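Local coordinates for protein iron transport multicopper oxidase FET3 (Saccharomyces cerevisiae, PDB 1ZPU) that oxidises ferrous iron to ferric iron with its four copper ions for high-affinity iron uptake in yeast, and also oxidises cuprous ions, at residues S200-I205 and D294-D299; E206-T211 and S274-N279. One frame throughout, in Å; residues are numbered along the deposited sequence.

How the contacts relate
Both contacts belong to the second cupredoxin domain, near its sheet of strands 179-181, 271-277, 250-256, 201-205 and 228-230. Contact 1 lies where strand 201-205 meets a loop running on toward the third domain, and is only partly buried: Phe296 keeps some exposure, and the chemistry is purely aromatic. Contact 2, nested within the chain between the segments of contact 1, is buried, and its polar atoms are paired by hydrogen bonds around a histidine. It ties the turn following strand 201-205 to the end of strand 271-277. The two meet in the sandwich core, where Ile205 CG2 lies 3.8 Å from Met276 SD.

Contact 1: S200-I205 and D294-D299; sequences SQYFWI and DNFLDD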
loop_
_atom_site.group_PDB
_atom_site.type_symbol
_atom_site.label_atom_id
_atom_site.label_comp_id
_atom_site.label_asym_id
_atom_site.label_seq_id
_atom_site.Cartn_x
_atom_site.Cartn_y
_atom_site.Cartn_z
ATOM N N SER A 200 5.220 -8.269 6.846
ATOM C CA SER A 200 5.285 -7.278 7.945
ATOM C C SER A 200 6.626 -7.351 8.680
ATOM O O SER A 200 7.255 -8.407 8.746
ATOM C CB SER A 200 4.206 -7.556 8.988
ATOM O OG SER A 200 2.889 -7.497 8.478
ATOM N N GLN A 201 7.063 -6.253 9.271
ATOM C CA GLN A 201 8.324 -6.292 9.998
ATOM C C GLN A 201 8.201 -5.698 11.374
ATOM O O GLN A 201 7.460 -4.728 11.580
ATOM C CB GLN A 201 9.396 -5.532 9.246
ATOM C CG GLN A 201 9.735 -6.107 7.880
ATOM C CD GLN A 201 10.998 -5.504 7.327
ATOM O OE1 GLN A 201 11.884 -5.096 8.088
ATOM N NE2 GLN A 201 11.093 -5.425 6.015
ATOM N N TYR A 202 8.927 -6.269 12.327
ATOM C CA TYR A 202 9.103 -5.601 13.604
ATOM C C TYR A 202 10.340 -4.745 13.480
ATOM O O TYR A 202 11.321 -5.137 12.831
ATOM C CB TYR A 202 9.283 -6.583 14.749
ATOM C CG TYR A 202 8.178 -7.573 14.910
ATOM C CD1 TYR A 202 8.215 -8.780 14.220
ATOM C CD2 TYR A 202 7.100 -7.323 15.769
ATOM C CE1 TYR A 202 7.214 -9.712 14.363
ATOM C CE2 TYR A 202 6.081 -8.254 15.927
ATOM C CZ TYR A 202 6.146 -9.452 15.216
ATOM O OH TYR A 202 5.160 -10.413 15.324
ATOM N N PHE A 203 10.298 -3.571 14.089
ATOM C CA PHE A 203 11.413 -2.660 14.021
ATOM C C PHE A 203 11.715 -2.085 15.386
ATOM O O PHE A 203 10.796 -1.661 16.097
ATOM C CB PHE A 203 11.104 -1.523 13.062
ATOM C CG PHE A 203 12.209 -0.527 12.943
ATOM C CD1 PHE A 203 13.221 -0.713 12.008
ATOM C CD2 PHE A 203 12.247 0.594 13.774
ATOM C CE1 PHE A 203 14.246 0.206 11.891
ATOM C CE2 PHE A 203 13.263 1.512 13.677
ATOM C CZ PHE A 203 14.274 1.320 12.740
ATOM N N TRP A 204 13.001 -2.050 15.738
ATOM C CA TRP A 204 13.441 -1.407 16.973
ATOM C C TRP A 204 14.921 -1.044 16.975
ATOM O O TRP A 204 15.705 -1.582 16.185
ATOM C CB TRP A 204 13.108 -2.265 18.195
ATOM C CG TRP A 204 13.928 -3.515 18.377
ATOM C CD1 TRP A 204 15.015 -3.662 19.180
ATOM C CD2 TRP A 204 13.698 -4.804 17.776
ATOM N NE1 TRP A 204 15.483 -4.958 19.126
ATOM C CE2 TRP A 204 14.693 -5.680 18.272
ATOM C CE3 TRP A 204 12.750 -5.301 16.867
ATOM C CZ2 TRP A 204 14.766 -7.024 17.896
ATOM C CZ3 TRP A 204 12.826 -6.637 16.485
ATOM C CH2 TRP A 204 13.831 -7.484 17.002
ATOM N N ILE A 205 15.283 -0.137 17.883
ATOM C CA ILE A 205 16.646 0.341 18.029
ATOM C C ILE A 205 17.110 -0.002 19.442
ATOM O O ILE A 205 16.493 0.419 20.416
ATOM C CB ILE A 205 16.713 1.865 17.801
ATOM C CG1 ILE A 205 16.127 2.220 16.435
ATOM C CG2 ILE A 205 18.130 2.375 17.916
ATOM C CD1 ILE A 205 15.905 3.704 16.227
ATOM N N ASP A 294 5.780 -9.275 21.332
ATOM C CA ASP A 294 4.340 -9.141 21.583
ATOM C C ASP A 294 3.963 -7.780 22.159
ATOM O O ASP A 294 2.780 -7.525 22.387
ATOM C CB ASP A 294 3.823 -10.243 22.533
ATOM C CG ASP A 294 3.984 -11.662 21.963
ATOM O OD1 ASP A 294 4.398 -11.839 20.799
ATOM O OD2 ASP A 294 3.692 -12.625 22.698
ATOM N N ASN A 295 4.952 -6.914 22.398
ATOM C CA ASN A 295 4.676 -5.632 23.053
ATOM C C ASN A 295 4.908 -4.416 22.177
ATOM O O ASN A 295 5.100 -3.309 22.685
ATOM C CB ASN A 295 5.456 -5.496 24.354
ATOM C CG ASN A 295 5.195 -6.633 25.301
ATOM O OD1 ASN A 295 4.047 -6.989 25.560
ATOM N ND2 ASN A 295 6.265 -7.221 25.823
ATOM N N PHE A 296 4.867 -4.618 20.866
ATOM C CA PHE A 296 4.928 -3.507 19.922
ATOM C C PHE A 296 3.698 -2.619 20.093
ATOM O O PHE A 296 2.655 -3.077 20.566
ATOM C CB PHE A 296 4.999 -4.028 18.467
ATOM C CG PHE A 296 3.878 -4.967 18.108
ATOM C CD1 PHE A 296 2.671 -4.478 17.624
ATOM C CD2 PHE A 296 4.024 -6.343 18.289
ATOM C CE1 PHE A 296 1.635 -5.341 17.311
ATOM C CE2 PHE A 296 2.987 -7.213 17.983
ATOM C CZ PHE A 296 1.788 -6.712 17.498
ATOM N N LEU A 297 3.822 -1.361 19.689
ATOM C CA LEU A 297 2.710 -0.415 19.693
ATOM C C LEU A 297 1.515 -0.874 18.849
ATOM O O LEU A 297 1.662 -1.212 17.688
ATOM C CB LEU A 297 3.190 0.938 19.172
ATOM C CG LEU A 297 2.152 2.035 18.964
ATOM C CD1 LEU A 297 1.746 2.612 20.315
ATOM C CD2 LEU A 297 2.749 3.090 18.060
ATOM N N ASP A 298 0.329 -0.880 19.454
ATOM C CA ASP A 298 -0.911 -1.107 18.707
ATOM C C ASP A 298 -1.413 0.243 18.201
ATOM O O ASP A 298 -1.935 1.059 18.971
ATOM C CB ASP A 298 -1.981 -1.819 19.555
ATOM C CG ASP A 298 -3.206 -2.227 18.737
ATOM O OD1 ASP A 298 -3.362 -1.729 17.595
ATOM O OD2 ASP A 298 -4.024 -3.035 19.233
ATOM N N ASP A 299 -1.239 0.464 16.903
ATOM C CA ASP A 299 -1.561 1.731 16.269
ATOM C C ASP A 299 -3.028 2.120 16.402
ATOM O O ASP A 299 -3.373 3.276 16.182
ATOM C CB ASP A 299 -1.140 1.719 14.805
ATOM C CG ASP A 299 -1.743 0.555 14.028
ATOM O OD1 ASP A 299 -1.771 -0.576 14.568
ATOM O OD2 ASP A 299 -2.177 0.754 12.872
#
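In the second cupredoxin domain of this multicopper oxidase, a β-sandwich, Tyr202 on strand 201-205 receives Phe296 from the loop that leads on to the third domain. The strand lies between 250-256 and 228-230 in its sheet. Phe203 and Ile205 face strands 187-194 and 235-241 of the other sheet, while Tyr202 lies on the opposite, outer face, where a large ring can pack between the sheet and the passing loop. The two rings form an offset edge-to-face pair, Tyr202 giving its edge to the face of Phe296, with centroids 5.8 Å apart and planes at 60°. Tyr229 of the neighbouring strand meets both rings, making a three-ring cluster of flat aromatic rings at a partly buried seam.

The Tyr202 CA–CB bond does not aim at the loop, but CG set beside the backbone N (chi1 -57°) carries one ring edge over to it. The bond from CA to CB of Phe296 is directed toward the strand, its CG lodged between backbone N and carbonyl carbon (chi1 55°). Just beyond, Asp298 and Asp299 reach third-domain arginines: Asp298 makes salt bridges with Arg406 and Arg442, Asp299 with Arg406 and Arg436. The rings come closest at Tyr202 CE2 and Phe296 CD2, 3.7 Å apart, with Phe296 CD2 near the plane of the tyrosine ring.

Contact 2: E206-T211 and S274-N279; sequences EDHEMT and SYMVYN. With NAG (2-acetamido-2-deoxy-beta-D-glucopyranose), chain B.
His208 is gripped at both ring nitrogens and has the sulfur of Met276 over one face of its imidazole. On one side ND1 donates to the backbone O of Glu206, 2.8 Å away and almost straight at 173°, the acceptor lying close to the ring plane. On the other, NE2 and Tyr278 OH share a hydrogen bond of 2.7 Å, again nearly linear, in which either atom could be the donor. These two bonds hold the imidazole against rotation about its CB–CG bond. Its face is then presented to Met276, whose SD stands 3.9 Å from the ring centroid, 16° off the normal. A histidine suits the place, offering a nitrogen to each bond and a face to sulfur. An extended methionine suits its own: with CG anti to the backbone N (chi1 -171°) the unbranched chain runs out straight to the ring.

The setting is the second cupredoxin domain, where residues 206-209 cross from strand 201-205 in one sheet of the β-sandwich to strand 210-215 in the other. The contact fastens this crossing to the end of strand 271-277. Phe250 packs against both His208 and Tyr278, whose rings meet rim to rim, and the backbone N of Lys243 gives the buried tyrosine hydroxyl a second partner. A leucine in place of His208 would probably cost Glu206 O its imidazole N-H and Tyr278 OH one of these two partners, leaving the turn less firmly tied to the strand. Directly after Tyr278, Asn279 carries an N-linked glycan, its ND2 joined covalently to C1 of the N-acetylglucosamine.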
loop_
_atom_site.group_PDB
_atom_site.type_symbol
_atom_site.label_atom_id
_atom_site.label_comp_id
_atom_site.label_asym_id
_atom_site.label_seq_id
_atom_site.Cartn_x
_atom_site.Cartn_y
_atom_site.Cartn_z
ATOM N N GLU A 206 18.186 -0.779 19.544
ATOM C CA GLU A 206 18.782 -1.137 20.825
ATOM C C GLU A 206 18.962 0.093 21.699
ATOM O O GLU A 206 19.528 1.095 21.248
ATOM C CB GLU A 206 20.123 -1.831 20.603
ATOM C CG GLU A 206 20.844 -2.212 21.864
ATOM C CD GLU A 206 22.257 -2.703 21.612
ATOM O OE1 GLU A 206 22.982 -2.933 22.606
ATOM O OE2 GLU A 206 22.655 -2.847 20.437
ATOM N N ASP A 207 18.437 0.006 22.929
ATOM C CA ASP A 207 18.552 1.050 23.962
ATOM C C ASP A 207 18.080 2.451 23.581
ATOM O O ASP A 207 18.501 3.427 24.200
ATOM C CB ASP A 207 19.984 1.132 24.488
ATOM C CG ASP A 207 20.298 0.026 25.444
ATOM O OD1 ASP A 207 21.153 -0.842 25.115
ATOM O OD2 ASP A 207 19.660 0.019 26.521
ATOM N N HIS A 208 17.220 2.558 22.572
ATOM C CA HIS A 208 16.645 3.844 22.199
ATOM C C HIS A 208 15.138 3.734 22.086
ATOM O O HIS A 208 14.619 2.922 21.329
ATOM C CB HIS A 208 17.186 4.332 20.854
ATOM C CG HIS A 208 18.612 4.792 20.881
ATOM N ND1 HIS A 208 19.673 3.932 21.058
ATOM C CD2 HIS A 208 19.151 6.018 20.688
ATOM C CE1 HIS A 208 20.803 4.613 21.009
ATOM N NE2 HIS A 208 20.513 5.882 20.792
ATOM N N GLU A 209 14.428 4.572 22.824
ATOM C CA GLU A 209 12.982 4.662 22.681
ATOM C C GLU A 209 12.613 5.419 21.415
ATOM O O GLU A 209 13.410 6.204 20.894
ATOM C CB GLU A 209 12.370 5.350 23.902
ATOM C CG GLU A 209 12.028 4.376 25.012
ATOM C CD GLU A 209 11.699 5.047 26.331
ATOM O OE1 GLU A 209 11.607 6.298 26.375
ATOM O OE2 GLU A 209 11.532 4.309 27.327
ATOM N N MET A 210 11.398 5.173 20.931
ATOM C CA MET A 210 10.874 5.847 19.742
ATOM C C MET A 210 9.568 6.548 20.049
ATOM O O MET A 210 8.656 5.951 20.630
ATOM C CB MET A 210 10.660 4.854 18.616
ATOM C CG MET A 210 11.922 4.218 18.155
ATOM S SD MET A 210 11.653 3.060 16.829
ATOM C CE MET A 210 10.579 1.841 17.577
ATOM N N THR A 211 9.487 7.820 19.668
ATOM C CA THR A 211 8.279 8.608 19.901
ATOM C C THR A 211 7.513 8.775 18.606
ATOM O O THR A 211 7.927 9.516 17.716
ATOM C CB THR A 211 8.596 9.981 20.471
ATOM O OG1 THR A 211 9.538 9.835 21.542
ATOM C CG2 THR A 211 7.319 10.633 20.989
ATOM N N SER A 274 21.371 -3.741 11.533
ATOM C CA SER A 274 22.062 -2.578 10.988
ATOM C C SER A 274 22.677 -1.759 12.124
ATOM O O SER A 274 22.539 -2.113 13.295
ATOM C CB SER A 274 21.123 -1.717 10.161
ATOM O OG SER A 274 21.118 -2.150 8.814
ATOM N N TYR A 275 23.364 -0.671 11.787
ATOM C CA TYR A 275 24.207 -0.012 12.769
ATOM C C TYR A 275 23.923 1.457 12.983
ATOM O O TYR A 275 24.092 2.275 12.088
ATOM C CB TYR A 275 25.683 -0.173 12.404
ATOM C CG TYR A 275 26.002 -1.519 11.836
ATOM C CD1 TYR A 275 26.433 -1.645 10.516
ATOM C CD2 TYR A 275 25.852 -2.675 12.606
ATOM C CE1 TYR A 275 26.717 -2.875 9.978
ATOM C CE2 TYR A 275 26.134 -3.914 12.074
ATOM C CZ TYR A 275 26.564 -4.004 10.752
ATOM O OH TYR A 275 26.853 -5.234 10.207
ATOM N N MET A 276 23.512 1.783 14.200
ATOM C CA MET A 276 23.518 3.163 14.662
ATOM C C MET A 276 24.910 3.475 15.238
ATOM O O MET A 276 25.288 2.991 16.318
ATOM C CB MET A 276 22.417 3.400 15.689
ATOM C CG MET A 276 22.216 4.842 16.045
ATOM S SD MET A 276 20.817 4.984 17.154
ATOM C CE MET A 276 21.011 6.651 17.773
ATOM N N VAL A 277 25.664 4.275 14.483
ATOM C CA VAL A 277 27.072 4.512 14.759
ATOM C C VAL A 277 27.333 5.881 15.396
ATOM O O VAL A 277 27.210 6.915 14.745
ATOM C CB VAL A 277 27.935 4.364 13.476
ATOM C CG1 VAL A 277 29.386 4.539 13.800
ATOM C CG2 VAL A 277 27.714 3.014 12.813
ATOM N N TYR A 278 27.698 5.877 16.672
ATOM C CA TYR A 278 28.103 7.090 17.357
ATOM C C TYR A 278 29.598 7.261 17.174
ATOM O O TYR A 278 30.090 8.377 17.116
ATOM C CB TYR A 278 27.790 7.014 18.854
ATOM C CG TYR A 278 26.344 7.209 19.266
ATOM C CD1 TYR A 278 25.382 6.239 19.002
ATOM C CD2 TYR A 278 25.957 8.339 19.980
ATOM C CE1 TYR A 278 24.070 6.409 19.400
ATOM C CE2 TYR A 278 24.645 8.514 20.392
ATOM C CZ TYR A 278 23.708 7.547 20.099
ATOM O OH TYR A 278 22.407 7.719 20.506
ATOM N N ASN A 279 30.310 6.142 17.099
ATOM C CA ASN A 279 31.764 6.141 17.018
ATOM C C ASN A 279 32.238 5.295 15.836
ATOM O O ASN A 279 32.051 4.077 15.806
ATOM C CB ASN A 279 32.361 5.632 18.329
ATOM C CG ASN A 279 33.858 5.780 18.384
ATOM O OD1 ASN A 279 34.521 5.933 17.357
ATOM N ND2 ASN A 279 34.399 5.762 19.604
HETATM C C1 NAG B . 35.766 5.308 19.686
HETATM C C2 NAG B . 36.468 6.434 20.446
HETATM C C3 NAG B . 37.904 6.037 20.753
HETATM C C4 NAG B . 37.896 4.736 21.554
HETATM C C5 NAG B . 37.138 3.687 20.744
HETATM C C6 NAG B . 37.005 2.359 21.464
HETATM C C7 NAG B . 35.847 8.764 20.198
HETATM C C8 NAG B . 36.681 10.011 20.161
HETATM N N2 NAG B . 36.436 7.675 19.698
HETATM O O3 NAG B . 38.552 7.082 21.445
HETATM O O4 NAG B . 39.216 4.298 21.788
HETATM O O5 NAG B . 35.835 4.136 20.467
HETATM O O6 NAG B . 36.645 1.418 20.483
HETATM O O7 NAG B . 34.697 8.786 20.673
#